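Paternally-expressed GENE 3 protein (Homo sapiens, PDB 4BHX) is a zinc-finger transcription factor that mediates between p53 and BAX in neuronal apoptosis and dimerizes through its SCAN domain, the part described here. Local coordinates at residues L16-F21 / R25-K30; E7-R12 / R32-D37; E56-I61 / E79-L84. All coordinates share one frame; numbering follows the deposited sequence.

Contacts 1 and 2 are nested in sequence within an all-helical SCAN domain, and contact 3 follows them. Contact 1, where the loop 16-21 folds back on helix 24-39, lies inside the stretch of chain closed by contact 2, which pairs helices 6-15 and 24-39. The two are about 14 Å apart between centres, and they touch where Leu16 CD1 comes 4.3 Å from Leu34 CD1. Contact 3, between helices 46-61 and 78-85, sits across the chain's centre, its own centre about 21 Å from that of contact 2, and the two are joined through His10 NE2 and Glu56 OE2, 2.6 Å apart, a probable hydrogen bond. Contacts 1 and 3 do not meet; their nearest atoms are about 11 Å apart.

Contact 1 of 3, residues L16-F21 / R25-K30; sequences LIYVEF and RKTLIK. With EDO (1,2-ethanediol), chain I.
Leu16 and Tyr18 reach from the loop 16-21 to the same threonine, Thr27, on the helical segment 25-30. Leu16 does so with one methyl: its CD2 lies 4.2 Å from Thr27 CG2 and equally far from Lys30 CB, between two residues one helical turn apart. The Tyr18 side chain runs at about a right angle to that of Thr27. Its CG is turned anti to the backbone N (chi1 -171°), which carries the ring to the helix, and Tyr18 CE1 comes to 4.1 Å from Thr27 OG1, met obliquely. Toward the start of helix 24-39, Tyr18 also packs on Pro24. This is the connection between helix 6-15 and helix 24-39 of the SCAN domain: Leu16 is the first residue to leave the helical conformation, and the chain then passes beside the helix it is about to enter. The polar link is made by water. One molecule donates to Ile17 O and, at 2.7 Å, to Thr27 OG1, and accepts from Val19 N at 2.9 Å, so it ties two backbone groups of the loop to one hydroxyl. Thr27 OG1 is also hydrogen-bonded to Gly23 O, just before helix 24-39. An ethanediol, probably from the crystallisation liquor, lies with C2 over one face of the Phe21 ring, 3.8 Å above its plane, while its O1 receives a weak hydrogen bond from Lys26 NZ.

Contact 2 of 3, residues E7-R12 / R32-D37; sequences EFFHQR and RNLCLD. With EDO (1,2-ethanediol), chain K; EDO (1,2-ethanediol), chain N.
Segments 7-12 and 32-37, parts of helices 6-15 and 24-39, run roughly antiparallel, their axes 147° apart in direction and 7.9 Å apart at closest approach, with Phe9 and Leu34 nearest in the backbone. This is a helical hairpin of the SCAN domain, formed by its first two helices. Phe9 contributes the most to the contact. Asp37 lays its CB over one face of the Phe9 ring, 3.5 Å from the centroid and 19° off the normal, a CH-pi contact made by the methylene; the carboxylate plane is turned 51° from the ring. On the opposite face Phe8 CD2 sits over the ring centre, so the phenyl group is held between a neighbour on its own helix and one from the partner. Beyond CB, Arg12 bends at chi2 and chi3 away from segment 32-37, and its CG lies over one face of the Phe8 ring, toward the rim. Leu34, which also packs on Phe13, takes the edge of Phe9: its CD2 lies near the ring plane, 4.0 Å from Phe9 CD1. The same methyl carbon, Leu34 CD2, touches Arg12 CB at 3.7 Å.

Contact 3 of 3, residues E56-I61 / E79-L84; sequences EQYLTI and EKLVTL. With EDO (1,2-ethanediol), chain G.
Leu81 and Tyr58 make the main touch between segments 79-84 and 56-61, parts of helices 78-85 and 46-61, whose axes here pass 11.3 Å apart at an angle of 26°, so that side chains alone span the gap. Along the segment 79-84, Lys80 comes first: its NZ forms a salt bridge with Glu76, while its carbonyl oxygen accepts from Leu84 N and from Thr83 OG1. Next is Leu81, buried and directed at the other helix. With CG anti to the backbone N (chi1 178°), it sends CD2 over one face of the Tyr58 ring, 3.9 Å from the centroid and 27° off the normal. This CH-pi contact is displaced toward the CG end, where Leu81 CD2 lies 3.6 Å from Tyr58 CG. The same methyl meets Leu59 CD2 at 3.8 Å, so it is lodged between two consecutive residues of the partner helix. One residue on, Val82 approaches farther along the tyrosine: Val82 CG2 comes 4.0 Å from Tyr58 CE2, obliquely to the ring, the two side chains crossing at about a right angle. Thr83 then turns back to its own helix, its OG1 donating to Lys80 O at 2.7 Å, in the carbonyl plane. Leu59 and Leu81 both also touch Val70 of helix 67-73, giving a small, partly buried apolar cluster where three helices meet, part of the all-helical packing of the SCAN domain.

Contact 1 of 3, residues L16-F21 / R25-K30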
loop_
_atom_site.group_PDB
_atom_site.type_symbol
_atom_site.label_atom_id
_atom_site.label_comp_id
_atom_site.label_asym_id
_atom_site.label_seq_id
_atom_site.Cartn_x
_atom_site.Cartn_y
_atom_site.Cartn_z
ATOM N N LEU A 16 -12.644 -1.510 2.778
ATOM C CA LEU A 16 -14.042 -1.469 2.365
ATOM C C LEU A 16 -14.689 -2.824 2.564
ATOM O O LEU A 16 -14.064 -3.809 2.315
ATOM C CB LEU A 16 -14.152 -1.138 0.892
ATOM C CG LEU A 16 -15.566 -0.877 0.449
ATOM C CD1 LEU A 16 -15.905 0.545 0.799
ATOM C CD2 LEU A 16 -15.796 -1.091 -1.007
ATOM N N ILE A 17 -15.927 -2.836 3.053
ATOM C CA ILE A 17 -16.727 -4.045 3.340
ATOM C C ILE A 17 -17.868 -4.165 2.339
ATOM O O ILE A 17 -18.380 -3.170 1.831
ATOM C CB ILE A 17 -17.354 -3.930 4.741
ATOM C CG1 ILE A 17 -16.279 -3.736 5.799
ATOM C CG2 ILE A 17 -18.211 -5.125 5.117
ATOM C CD1 ILE A 17 -15.169 -4.721 5.745
ATOM N N TYR A 18 -18.306 -5.391 2.093
ATOM C CA TYR A 18 -19.414 -5.637 1.220
ATOM C C TYR A 18 -20.724 -5.364 2.017
ATOM O O TYR A 18 -20.982 -6.033 3.018
ATOM C CB TYR A 18 -19.377 -7.107 0.751
ATOM C CG TYR A 18 -20.366 -7.358 -0.298
ATOM C CD1 TYR A 18 -20.077 -7.069 -1.593
ATOM C CD2 TYR A 18 -21.655 -7.798 0.013
ATOM C CE1 TYR A 18 -21.016 -7.252 -2.589
ATOM C CE2 TYR A 18 -22.611 -7.945 -0.950
ATOM C CZ TYR A 18 -22.260 -7.679 -2.260
ATOM O OH TYR A 18 -23.127 -7.897 -3.238
ATOM N N VAL A 19 -21.529 -4.425 1.536
ATOM C CA VAL A 19 -22.790 -4.050 2.167
ATOM C C VAL A 19 -23.902 -4.499 1.152
ATOM O O VAL A 19 -24.037 -3.972 0.048
ATOM C CB VAL A 19 -22.840 -2.526 2.462
ATOM C CG1 VAL A 19 -24.158 -2.134 3.093
ATOM C CG2 VAL A 19 -21.674 -2.068 3.370
ATOM N N GLU A 20 -24.635 -5.522 1.528
ATOM C CA GLU A 20 -25.731 -6.058 0.698
ATOM C C GLU A 20 -26.702 -4.976 0.211
ATOM O O GLU A 20 -27.151 -4.984 -0.931
ATOM C CB GLU A 20 -26.512 -7.150 1.452
ATOM C CG GLU A 20 -25.637 -8.313 1.892
ATOM C CD GLU A 20 -26.400 -9.567 2.330
ATOM O OE1 GLU A 20 -26.755 -10.404 1.470
ATOM O OE2 GLU A 20 -26.609 -9.744 3.554
ATOM N N PHE A 21 -27.031 -4.029 1.055
ATOM C CA PHE A 21 -27.998 -2.988 0.635
ATOM C C PHE A 21 -27.480 -2.190 -0.577
ATOM O O PHE A 21 -28.244 -1.677 -1.424
ATOM C CB PHE A 21 -28.324 -2.125 1.879
ATOM C CG PHE A 21 -28.782 -0.732 1.585
ATOM C CD1 PHE A 21 -30.051 -0.483 1.045
ATOM C CD2 PHE A 21 -27.983 0.342 1.922
ATOM C CE1 PHE A 21 -30.488 0.820 0.814
ATOM C CE2 PHE A 21 -28.410 1.638 1.686
ATOM C CZ PHE A 21 -29.657 1.882 1.128
ATOM N N ARG A 25 -22.855 -4.093 -8.017
ATOM C CA ARG A 25 -22.407 -3.106 -9.005
ATOM C C ARG A 25 -21.835 -1.829 -8.357
ATOM O O ARG A 25 -20.790 -1.312 -8.748
ATOM C CB ARG A 25 -23.573 -2.751 -9.941
ATOM C CG ARG A 25 -23.272 -1.631 -10.911
ATOM C CD ARG A 25 -22.165 -1.932 -11.899
ATOM N NE ARG A 25 -22.346 -3.159 -12.701
ATOM C CZ ARG A 25 -21.444 -3.618 -13.584
ATOM N NH1 ARG A 25 -20.315 -2.943 -13.810
ATOM N NH2 ARG A 25 -21.646 -4.745 -14.257
ATOM N N LYS A 26 -22.524 -1.324 -7.357
ATOM C CA LYS A 26 -22.052 -0.127 -6.675
ATOM C C LYS A 26 -20.781 -0.431 -5.875
ATOM O O LYS A 26 -19.915 0.406 -5.730
ATOM C CB LYS A 26 -23.151 0.421 -5.782
ATOM C CG LYS A 26 -24.237 1.139 -6.577
ATOM C CD LYS A 26 -25.259 1.815 -5.654
ATOM C CE LYS A 26 -26.671 1.727 -6.271
ATOM N NZ LYS A 26 -27.686 2.693 -5.727
ATOM N N THR A 27 -20.644 -1.649 -5.392
ATOM C CA THR A 27 -19.451 -2.020 -4.633
ATOM C C THR A 27 -18.254 -2.087 -5.577
ATOM O O THR A 27 -17.154 -1.598 -5.215
ATOM C CB THR A 27 -19.594 -3.324 -3.916
ATOM O OG1 THR A 27 -20.596 -3.196 -2.903
ATOM C CG2 THR A 27 -18.201 -3.739 -3.270
ATOM N N LEU A 28 -18.462 -2.591 -6.792
ATOM C CA LEU A 28 -17.388 -2.555 -7.791
ATOM C C LEU A 28 -16.951 -1.129 -8.109
ATOM O O LEU A 28 -15.761 -0.842 -8.223
ATOM C CB LEU A 28 -17.811 -3.223 -9.111
ATOM C CG LEU A 28 -16.831 -3.170 -10.237
ATOM C CD1 LEU A 28 -15.473 -3.722 -9.761
ATOM C CD2 LEU A 28 -17.317 -3.918 -11.493
ATOM N N ILE A 29 -17.919 -0.247 -8.335
ATOM C CA ILE A 29 -17.611 1.152 -8.676
ATOM C C ILE A 29 -16.737 1.763 -7.574
ATOM O O ILE A 29 -15.758 2.431 -7.863
ATOM C CB ILE A 29 -18.907 1.947 -8.936
ATOM C CG1 ILE A 29 -19.561 1.455 -10.252
ATOM C CG2 ILE A 29 -18.628 3.447 -9.085
ATOM C CD1 ILE A 29 -20.995 1.942 -10.417
ATOM N N LYS A 30 -17.116 1.546 -6.312
ATOM C CA LYS A 30 -16.382 2.082 -5.177
ATOM C C LYS A 30 -14.952 1.555 -5.091
ATOM O O LYS A 30 -13.979 2.314 -4.897
ATOM C CB LYS A 30 -17.056 1.723 -3.877
ATOM C CG LYS A 30 -18.372 2.391 -3.675
ATOM C CD LYS A 30 -19.161 1.565 -2.674
ATOM C CE LYS A 30 -19.314 2.202 -1.327
ATOM N NZ LYS A 30 -20.719 2.677 -1.183
HETATM C C1 EDO I . -28.796 1.738 -2.863
HETATM O O1 EDO I . -28.597 0.683 -3.826
HETATM C C2 EDO I . -27.537 1.949 -2.038
HETATM O O2 EDO I . -26.900 3.197 -2.332
HETATM O O HOH W 1 -20.332 -2.534 -0.295
#

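Contact 2 of 3, residues E7-R12 / R32-D37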
loop_
_atom_site.group_PDB
_atom_site.type_symbol
_atom_site.label_atom_id
_atom_site.label_comp_id
_atom_site.label_asym_id
_atom_site.label_seq_id
_atom_site.Cartn_x
_atom_site.Cartn_y
_atom_site.Cartn_z
ATOM N N GLU A 7 -2.110 7.175 0.619
ATOM C CA GLU A 7 -2.188 6.094 1.594
ATOM C C GLU A 7 -3.591 5.984 2.243
ATOM O O GLU A 7 -4.052 4.898 2.596
ATOM C CB GLU A 7 -1.073 6.261 2.657
ATOM C CG GLU A 7 -1.138 5.258 3.806
ATOM C CD GLU A 7 -1.040 3.785 3.332
ATOM O OE1 GLU A 7 -0.582 3.531 2.194
ATOM O OE2 GLU A 7 -1.436 2.915 4.083
ATOM N N PHE A 8 -4.289 7.116 2.407
ATOM C CA PHE A 8 -5.679 7.157 2.879
ATOM C C PHE A 8 -6.563 6.309 1.949
ATOM O O PHE A 8 -7.371 5.453 2.396
ATOM C CB PHE A 8 -6.247 8.601 2.875
ATOM C CG PHE A 8 -7.703 8.658 3.066
ATOM C CD1 PHE A 8 -8.246 8.734 4.344
ATOM C CD2 PHE A 8 -8.557 8.712 1.975
ATOM C CE1 PHE A 8 -9.607 8.776 4.536
ATOM C CE2 PHE A 8 -9.912 8.724 2.176
ATOM C CZ PHE A 8 -10.443 8.756 3.436
ATOM N N PHE A 9 -6.333 6.465 0.672
ATOM C CA PHE A 9 -7.123 5.668 -0.324
ATOM C C PHE A 9 -6.725 4.188 -0.358
ATOM O O PHE A 9 -7.607 3.344 -0.430
ATOM C CB PHE A 9 -7.046 6.267 -1.715
ATOM C CG PHE A 9 -7.781 7.581 -1.816
ATOM C CD1 PHE A 9 -9.171 7.608 -1.915
ATOM C CD2 PHE A 9 -7.103 8.769 -1.758
ATOM C CE1 PHE A 9 -9.857 8.786 -1.949
ATOM C CE2 PHE A 9 -7.806 10.012 -1.807
ATOM C CZ PHE A 9 -9.170 9.998 -1.891
ATOM N N HIS A 10 -5.441 3.918 -0.226
ATOM C CA HIS A 10 -4.963 2.536 -0.068
ATOM C C HIS A 10 -5.632 1.864 1.048
ATOM O O HIS A 10 -6.101 0.758 0.907
ATOM C CB HIS A 10 -3.498 2.615 0.199
ATOM C CG HIS A 10 -2.865 1.320 0.485
ATOM N ND1 HIS A 10 -1.718 1.223 1.234
ATOM C CD2 HIS A 10 -3.213 0.053 0.146
ATOM C CE1 HIS A 10 -1.362 -0.050 1.310
ATOM N NE2 HIS A 10 -2.257 -0.773 0.676
ATOM N N GLN A 11 -5.715 2.524 2.220
ATOM C CA GLN A 11 -6.383 1.930 3.376
ATOM C C GLN A 11 -7.882 1.778 3.125
ATOM O O GLN A 11 -8.469 0.714 3.454
ATOM C CB GLN A 11 -6.091 2.744 4.657
ATOM C CG GLN A 11 -4.633 2.591 5.081
ATOM C CD GLN A 11 -4.135 3.653 6.072
ATOM O OE1 GLN A 11 -4.925 4.215 6.833
ATOM N NE2 GLN A 11 -2.793 3.863 6.124
ATOM N N ARG A 12 -8.546 2.780 2.537
ATOM C CA ARG A 12 -9.963 2.610 2.284
ATOM C C ARG A 12 -10.246 1.415 1.294
ATOM O O ARG A 12 -11.242 0.702 1.457
ATOM C CB ARG A 12 -10.623 3.857 1.721
ATOM C CG ARG A 12 -10.520 5.118 2.568
ATOM C CD ARG A 12 -11.354 5.035 3.824
ATOM N NE ARG A 12 -11.020 4.015 4.804
ATOM C CZ ARG A 12 -10.086 4.094 5.750
ATOM N NH1 ARG A 12 -9.253 5.137 5.853
ATOM N NH2 ARG A 12 -9.963 3.065 6.592
ATOM N N ARG A 32 -13.123 0.274 -7.475
ATOM C CA ARG A 32 -12.364 0.829 -8.552
ATOM C C ARG A 32 -11.907 2.251 -8.292
ATOM O O ARG A 32 -10.776 2.545 -8.482
ATOM C CB ARG A 32 -13.151 0.863 -9.863
ATOM C CG ARG A 32 -13.168 -0.431 -10.611
ATOM C CD ARG A 32 -13.696 -0.214 -12.052
ATOM N NE ARG A 32 -13.792 -1.522 -12.715
ATOM C CZ ARG A 32 -14.864 -2.000 -13.345
ATOM N NH1 ARG A 32 -15.985 -1.280 -13.446
ATOM N NH2 ARG A 32 -14.808 -3.202 -13.895
ATOM N N ASN A 33 -12.822 3.122 -7.903
ATOM C CA ASN A 33 -12.472 4.529 -7.518
ATOM C C ASN A 33 -11.382 4.598 -6.456
ATOM O O ASN A 33 -10.392 5.315 -6.625
ATOM C CB ASN A 33 -13.709 5.241 -7.052
ATOM C CG ASN A 33 -14.662 5.550 -8.186
ATOM O OD1 ASN A 33 -14.222 5.690 -9.311
ATOM N ND2 ASN A 33 -15.935 5.692 -7.900
ATOM N N LEU A 34 -11.524 3.813 -5.377
ATOM C CA LEU A 34 -10.520 3.768 -4.311
ATOM C C LEU A 34 -9.172 3.320 -4.802
ATOM O O LEU A 34 -8.150 3.913 -4.459
ATOM C CB LEU A 34 -10.982 2.923 -3.128
ATOM C CG LEU A 34 -12.240 3.445 -2.413
ATOM C CD1 LEU A 34 -12.816 2.357 -1.496
ATOM C CD2 LEU A 34 -11.924 4.736 -1.649
ATOM N N CYS A 35 -9.132 2.283 -5.645
ATOM C CA CYS A 35 -7.831 1.741 -6.101
ATOM C C CYS A 35 -7.151 2.730 -7.003
ATOM O O CYS A 35 -5.936 2.881 -6.997
ATOM C CB CYS A 35 -8.064 0.447 -6.878
ATOM S SG CYS A 35 -6.574 -0.468 -7.290
ATOM N N LEU A 36 -7.936 3.398 -7.859
ATOM C CA LEU A 36 -7.362 4.453 -8.746
ATOM C C LEU A 36 -6.816 5.697 -7.987
ATOM O O LEU A 36 -5.796 6.277 -8.384
ATOM C CB LEU A 36 -8.407 4.893 -9.747
ATOM C CG LEU A 36 -8.912 3.910 -10.822
ATOM C CD1 LEU A 36 -10.082 4.442 -11.679
ATOM C CD2 LEU A 36 -7.766 3.544 -11.658
ATOM N N ASP A 37 -7.491 6.082 -6.906
ATOM C CA ASP A 37 -7.047 7.179 -6.037
ATOM C C ASP A 37 -5.864 6.786 -5.180
ATOM O O ASP A 37 -5.088 7.618 -4.801
ATOM C CB ASP A 37 -8.213 7.698 -5.173
ATOM C CG ASP A 37 -9.200 8.593 -5.979
ATOM O OD1 ASP A 37 -8.758 9.278 -6.935
ATOM O OD2 ASP A 37 -10.390 8.522 -5.705
HETATM C C1 EDO K . -3.051 7.510 6.752
HETATM O O1 EDO K . -4.262 6.748 6.570
HETATM C C2 EDO K . -3.130 8.696 5.822
HETATM O O2 EDO K . -4.220 9.532 6.273
HETATM C C1 EDO N . -13.703 3.509 -12.511
HETATM O O1 EDO N . -14.783 3.954 -11.673
HETATM C C2 EDO N . -13.722 4.181 -13.875
HETATM O O2 EDO N . -13.650 5.602 -13.698
#

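Contact 3 of 3, residues E56-I61 / E79-L84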
loop_
_atom_site.group_PDB
_atom_site.type_symbol
_atom_site.label_atom_id
_atom_site.label_comp_id
_atom_site.label_asym_id
_atom_site.label_seq_id
_atom_site.Cartn_x
_atom_site.Cartn_y
_atom_site.Cartn_z
ATOM N N GLU A 56 3.952 -3.210 -0.755
ATOM C CA GLU A 56 2.808 -3.453 0.075
ATOM C C GLU A 56 2.901 -4.834 0.725
ATOM O O GLU A 56 2.721 -4.988 1.959
ATOM C CB GLU A 56 1.501 -3.373 -0.682
ATOM C CG GLU A 56 0.300 -3.620 0.213
ATOM C CD GLU A 56 -1.018 -3.737 -0.506
ATOM O OE1 GLU A 56 -1.095 -4.143 -1.742
ATOM O OE2 GLU A 56 -2.024 -3.331 0.132
ATOM N N GLN A 57 3.234 -5.824 -0.090
ATOM C CA GLN A 57 3.366 -7.221 0.397
ATOM C C GLN A 57 4.566 -7.374 1.350
ATOM O O GLN A 57 4.435 -7.908 2.434
ATOM C CB GLN A 57 3.372 -8.208 -0.789
ATOM C CG GLN A 57 3.439 -9.658 -0.299
ATOM C CD GLN A 57 2.239 -10.088 0.473
ATOM O OE1 GLN A 57 1.116 -9.597 0.259
ATOM N NE2 GLN A 57 2.442 -11.001 1.386
ATOM N N TYR A 58 5.712 -6.784 0.995
ATOM C CA TYR A 58 6.915 -6.829 1.804
ATOM C C TYR A 58 6.674 -6.267 3.197
ATOM O O TYR A 58 7.050 -6.934 4.192
ATOM C CB TYR A 58 8.114 -6.123 1.145
ATOM C CG TYR A 58 9.513 -6.689 1.478
ATOM C CD1 TYR A 58 9.819 -7.240 2.742
ATOM C CD2 TYR A 58 10.543 -6.609 0.540
ATOM C CE1 TYR A 58 11.083 -7.763 3.021
ATOM C CE2 TYR A 58 11.783 -7.165 0.775
ATOM C CZ TYR A 58 12.066 -7.702 2.038
ATOM O OH TYR A 58 13.314 -8.226 2.251
ATOM N N LEU A 59 5.999 -5.119 3.277
ATOM C CA LEU A 59 5.705 -4.476 4.556
ATOM C C LEU A 59 4.887 -5.411 5.481
ATOM O O LEU A 59 5.097 -5.424 6.713
ATOM C CB LEU A 59 5.008 -3.145 4.336
ATOM C CG LEU A 59 5.945 -2.083 3.707
ATOM C CD1 LEU A 59 5.081 -0.852 3.469
ATOM C CD2 LEU A 59 7.172 -1.783 4.604
ATOM N N THR A 60 4.014 -6.242 4.912
ATOM C CA THR A 60 3.250 -7.143 5.728
ATOM C C THR A 60 4.057 -8.343 6.263
ATOM O O THR A 60 3.669 -8.921 7.251
ATOM C CB THR A 60 1.994 -7.657 4.997
ATOM O OG1 THR A 60 2.376 -8.669 4.055
ATOM C CG2 THR A 60 1.299 -6.556 4.333
ATOM N N ILE A 61 5.103 -8.795 5.605
ATOM C CA ILE A 61 5.808 -9.959 6.027
ATOM C C ILE A 61 7.022 -9.663 6.923
ATOM O O ILE A 61 7.698 -10.580 7.325
ATOM C CB ILE A 61 6.187 -10.894 4.854
ATOM C CG1 ILE A 61 7.264 -10.325 3.945
ATOM C CG2 ILE A 61 4.896 -11.222 4.110
ATOM C CD1 ILE A 61 7.898 -11.317 3.023
ATOM N N GLU A 79 13.887 -0.877 -2.238
ATOM C CA GLU A 79 15.321 -0.837 -2.134
ATOM C C GLU A 79 15.769 -0.312 -0.802
ATOM O O GLU A 79 16.690 -0.814 -0.181
ATOM C CB GLU A 79 15.863 0.041 -3.272
ATOM C CG GLU A 79 16.444 -0.843 -4.328
ATOM C CD GLU A 79 17.733 -1.432 -3.831
ATOM O OE1 GLU A 79 18.422 -0.709 -3.083
ATOM O OE2 GLU A 79 18.040 -2.590 -4.180
ATOM N N LYS A 80 15.091 0.722 -0.409
ATOM C CA LYS A 80 15.322 1.348 0.823
ATOM C C LYS A 80 15.157 0.280 1.891
ATOM O O LYS A 80 16.118 -0.056 2.604
ATOM C CB LYS A 80 14.281 2.385 0.940
ATOM C CG LYS A 80 14.532 3.456 1.938
ATOM C CD LYS A 80 14.099 4.777 1.301
ATOM C CE LYS A 80 14.168 5.933 2.290
ATOM N NZ LYS A 80 12.884 6.685 2.406
ATOM N N LEU A 81 13.946 -0.300 1.927
ATOM C CA LEU A 81 13.533 -1.279 2.929
ATOM C C LEU A 81 14.570 -2.363 3.068
ATOM O O LEU A 81 14.917 -2.728 4.185
ATOM C CB LEU A 81 12.117 -1.872 2.550
ATOM C CG LEU A 81 11.482 -2.956 3.438
ATOM C CD1 LEU A 81 11.307 -2.468 4.848
ATOM C CD2 LEU A 81 10.140 -3.483 2.891
ATOM N N VAL A 82 15.071 -2.867 1.948
ATOM C CA VAL A 82 16.059 -3.915 1.920
ATOM C C VAL A 82 17.395 -3.494 2.537
ATOM O O VAL A 82 18.061 -4.296 3.221
ATOM C CB VAL A 82 16.364 -4.378 0.493
ATOM C CG1 VAL A 82 17.722 -5.087 0.435
ATOM C CG2 VAL A 82 15.273 -5.311 0.002
ATOM N N THR A 83 17.804 -2.255 2.292
ATOM C CA THR A 83 19.127 -1.809 2.794
ATOM C C THR A 83 18.991 -1.524 4.274
ATOM O O THR A 83 19.861 -1.880 5.097
ATOM C CB THR A 83 19.646 -0.587 2.035
ATOM O OG1 THR A 83 18.707 0.498 2.119
ATOM C CG2 THR A 83 19.898 -0.985 0.582
ATOM N N LEU A 84 17.833 -0.989 4.613
ATOM C CA LEU A 84 17.494 -0.836 5.985
ATOM C C LEU A 84 17.493 -2.193 6.736
ATOM O O LEU A 84 18.163 -2.343 7.766
ATOM C CB LEU A 84 16.165 -0.138 6.058
ATOM C CG LEU A 84 15.633 0.113 7.423
ATOM C CD1 LEU A 84 16.542 1.103 8.149
ATOM C CD2 LEU A 84 14.219 0.626 7.288
HETATM C C1 EDO G . 3.423 -2.809 7.937
HETATM O O1 EDO G . 2.910 -1.649 7.249
HETATM C C2 EDO G . 4.731 -2.608 8.687
HETATM O O2 EDO G . 5.631 -3.645 8.281
#